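Local coordinates for protein probable ferredoxin-dependent nitrite reductase NirA (Mycobacterium tuberculosis, PDB 1ZJ8) that probably reduces sulfite to sulfide with six electrons from ferredoxin, using a siroheme and a [4Fe-4S] cluster, at residues 230-235 against 510-515. Residues are numbered along the deposited sequence; the frame is centred on the assembly and turned at random.
Sequences AHEIND and GHLGLD
The carboxylate of Glu232 is tied to the opposite backbone by a single hydrogen bond, from Gly513 N to Glu232 OE2 at 2.8 Å. The amide approaches from above the carboxylate plane, 40° out of it, and the N-H...O angle is 149°. With CG anti to the carbonyl carbon, the Glu232 chain turns at chi2 (110°), which carries its CD to within 3.8 Å of Leu512 CB. The two side chains run antiparallel alongside each other: Glu232 reaches the backbone of Gly513, while Leu512 CD1 reaches Ala230. The second carboxylate oxygen has a different setting: Glu232 OE1 lies 3.6 Å from Leu512 CD1 and, on its own segment, sits over one face of the His231 ring, nearer its periphery than its centre. That ring also meets Trp253 edge-to-face.

Leu512 supplies most of the apolar contact, and its two methyls part to different neighbours. CD1 settles beside Ala230, closest to Ala230 CA at 3.9 Å and 4.1 Å from Ala230 CB, whereas CD2 lies 4.0 Å from Glu232 CB and 4.2 Å from Ile233 CG2. Ile483 touches the same leucine from a nearby loop.

The contact joins loops of the two 4Fe-4S-domain family regions of the chain, at different positions in their sheets: one between strands 219-224 and 236-243, the other between strands 500-508 and 520-528. Ile233 also touches the siroheme, so this junction borders the cofactor pocket. One buried carboxylate that accepts a main-chain N-H while its aliphatic part packs on leucine makes the join mixed in character; with OE1 placed between a methyl and a ring face, the charge of Glu232 may be partly offset by the Gly513 amide dipole.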
ATOM      1  N   ALA A 230       0.757  -0.927  -9.082  1.00 31.77           N
ATOM      2  CA  ALA A 230       2.116  -0.585  -8.658  1.00 31.95           C
ATOM      3  C   ALA A 230       2.939  -1.852  -8.527  1.00 32.32           C
ATOM      4  O   ALA A 230       3.525  -2.128  -7.483  1.00 32.79           O
ATOM      5  CB  ALA A 230       2.086   0.190  -7.327  1.00 31.75           C
ATOM      6  N   HIS A 231       2.972  -2.638  -9.589  1.00 32.81           N
ATOM      7  CA  HIS A 231       3.559  -3.964  -9.502  1.00 33.23           C
ATOM      8  C   HIS A 231       5.054  -3.904  -9.379  1.00 33.70           C
ATOM      9  O   HIS A 231       5.648  -4.694  -8.651  1.00 33.97           O
ATOM     10  CB  HIS A 231       3.182  -4.800 -10.707  1.00 33.47           C
ATOM     11  CG  HIS A 231       3.628  -4.231 -12.019  1.00 33.44           C
ATOM     12  ND1 HIS A 231       4.696  -4.743 -12.727  1.00 34.81           N
ATOM     13  CD2 HIS A 231       3.113  -3.242 -12.782  1.00 32.95           C
ATOM     14  CE1 HIS A 231       4.828  -4.079 -13.861  1.00 34.26           C
ATOM     15  NE2 HIS A 231       3.874  -3.171 -13.923  1.00 34.05           N
ATOM     16  N   GLU A 232       5.651  -2.933 -10.060  1.00 34.17           N
ATOM     17  CA  GLU A 232       7.087  -2.785 -10.113  1.00 34.43           C
ATOM     18  C   GLU A 232       7.750  -2.770  -8.732  1.00 34.90           C
ATOM     19  O   GLU A 232       8.945  -3.030  -8.629  1.00 35.41           O
ATOM     20  CB  GLU A 232       7.432  -1.511 -10.897  1.00 34.71           C
ATOM     21  CG  GLU A 232       7.105  -1.592 -12.416  1.00 35.15           C
ATOM     22  CD  GLU A 232       5.930  -0.711 -12.881  1.00 35.11           C
ATOM     23  OE1 GLU A 232       4.895  -0.631 -12.182  1.00 34.16           O
ATOM     24  OE2 GLU A 232       6.049  -0.111 -13.980  1.00 36.61           O
ATOM     25  N   ILE A 233       6.986  -2.486  -7.677  1.00 35.17           N
ATOM     26  CA  ILE A 233       7.516  -2.425  -6.295  1.00 35.07           C
ATOM     27  C   ILE A 233       6.894  -3.459  -5.325  1.00 35.25           C
ATOM     28  O   ILE A 233       6.933  -3.290  -4.099  1.00 35.74           O
ATOM     29  CB  ILE A 233       7.363  -0.989  -5.733  1.00 35.43           C
ATOM     30  CG1 ILE A 233       5.884  -0.539  -5.730  1.00 35.05           C
ATOM     31  CG2 ILE A 233       8.216  -0.006  -6.553  1.00 35.57           C
ATOM     32  CD1 ILE A 233       5.314  -0.289  -4.350  1.00 35.26           C
ATOM     33  N   ASN A 234       6.323  -4.528  -5.875  1.00 35.05           N
ATOM     34  CA  ASN A 234       5.832  -5.661  -5.073  1.00 34.94           C
ATOM     35  C   ASN A 234       6.883  -6.813  -5.065  1.00 34.80           C
ATOM     36  O   ASN A 234       7.714  -6.905  -5.962  1.00 34.58           O
ATOM     37  CB  ASN A 234       4.462  -6.138  -5.625  1.00 34.88           C
ATOM     38  CG  ASN A 234       3.277  -5.260  -5.152  1.00 34.85           C
ATOM     39  OD1 ASN A 234       2.752  -5.466  -4.071  1.00 34.16           O
ATOM     40  ND2 ASN A 234       2.834  -4.321  -5.987  1.00 34.61           N
ATOM     41  N   ASP A 235       6.864  -7.662  -4.043  1.00 34.70           N
ATOM     42  CA  ASP A 235       7.772  -8.813  -3.994  1.00 34.68           C
ATOM     43  C   ASP A 235       7.527  -9.754  -5.148  1.00 34.56           C
ATOM     44  O   ASP A 235       8.457 -10.380  -5.649  1.00 34.86           O
ATOM     45  CB  ASP A 235       7.586  -9.602  -2.706  1.00 35.03           C
ATOM     46  CG  ASP A 235       7.974  -8.810  -1.490  1.00 36.21           C
ATOM     47  OD1 ASP A 235       9.197  -8.629  -1.277  1.00 37.43           O
ATOM     48  OD2 ASP A 235       7.056  -8.356  -0.760  1.00 36.68           O
ATOM     49  N   GLY A 510      10.332  10.816  -9.625  1.00 42.76           N
ATOM     50  CA  GLY A 510      10.083   9.362  -9.629  1.00 42.88           C
ATOM     51  C   GLY A 510       8.827   8.963 -10.406  1.00 42.93           C
ATOM     52  O   GLY A 510       7.875   9.738 -10.503  1.00 43.41           O
ATOM     53  N   HIS A 511       8.817   7.764 -10.966  1.00 42.72           N
ATOM     54  CA  HIS A 511       7.642   7.255 -11.640  1.00 42.83           C
ATOM     55  C   HIS A 511       7.790   5.769 -11.945  1.00 42.88           C
ATOM     56  O   HIS A 511       8.903   5.256 -12.090  1.00 42.64           O
ATOM     57  CB  HIS A 511       7.408   8.000 -12.957  1.00 43.09           C
ATOM     58  CG  HIS A 511       8.490   7.810 -13.976  1.00 44.16           C
ATOM     59  ND1 HIS A 511       9.644   8.564 -13.988  1.00 46.84           N
ATOM     60  CD2 HIS A 511       8.581   6.977 -15.040  1.00 45.86           C
ATOM     61  CE1 HIS A 511      10.408   8.198 -15.005  1.00 46.03           C
ATOM     62  NE2 HIS A 511       9.788   7.230 -15.656  1.00 46.16           N
ATOM     63  N   LEU A 512       6.657   5.087 -12.066  1.00 42.89           N
ATOM     64  CA  LEU A 512       6.629   3.728 -12.571  1.00 42.88           C
ATOM     65  C   LEU A 512       6.195   3.786 -14.030  1.00 42.77           C
ATOM     66  O   LEU A 512       6.237   4.849 -14.648  1.00 42.54           O
ATOM     67  CB  LEU A 512       5.690   2.881 -11.708  1.00 43.01           C
ATOM     68  CG  LEU A 512       6.019   2.769 -10.210  1.00 42.38           C
ATOM     69  CD1 LEU A 512       5.075   1.780  -9.577  1.00 42.33           C
ATOM     70  CD2 LEU A 512       7.464   2.344  -9.970  1.00 42.12           C
ATOM     71  N   GLY A 513       5.803   2.656 -14.592  1.00 43.15           N
ATOM     72  CA  GLY A 513       5.358   2.617 -15.980  1.00 43.96           C
ATOM     73  C   GLY A 513       6.526   2.651 -16.944  1.00 44.30           C
ATOM     74  O   GLY A 513       7.484   1.905 -16.784  1.00 44.43           O
ATOM     75  N   LEU A 514       6.454   3.519 -17.943  1.00 45.17           N
ATOM     76  CA  LEU A 514       7.522   3.609 -18.951  1.00 45.70           C
ATOM     77  C   LEU A 514       8.809   4.191 -18.362  1.00 46.24           C
ATOM     78  O   LEU A 514       8.791   5.273 -17.766  1.00 45.92           O
ATOM     79  CB  LEU A 514       7.093   4.446 -20.159  1.00 45.65           C
ATOM     80  CG  LEU A 514       8.101   4.449 -21.312  1.00 45.52           C
ATOM     81  CD1 LEU A 514       8.650   3.031 -21.624  1.00 45.37           C
ATOM     82  CD2 LEU A 514       7.445   5.077 -22.557  1.00 45.46           C
ATOM     83  N   ASP A 515       9.910   3.458 -18.538  1.00 47.02           N
ATOM     84  CA  ASP A 515      11.224   3.821 -17.980  1.00 47.50           C
ATOM     85  C   ASP A 515      11.123   4.174 -16.501  1.00 47.84           C
ATOM     86  O   ASP A 515      11.586   5.237 -16.056  1.00 47.54           O
ATOM     87  CB  ASP A 515      11.846   4.981 -18.753  1.00 47.76           C
ATOM     88  CG  ASP A 515      11.932   4.707 -20.239  1.00 49.16           C
ATOM     89  OD1 ASP A 515      12.107   3.527 -20.633  1.00 50.04           O
ATOM     90  OD2 ASP A 515      11.821   5.682 -21.017  1.00 50.98           O
TER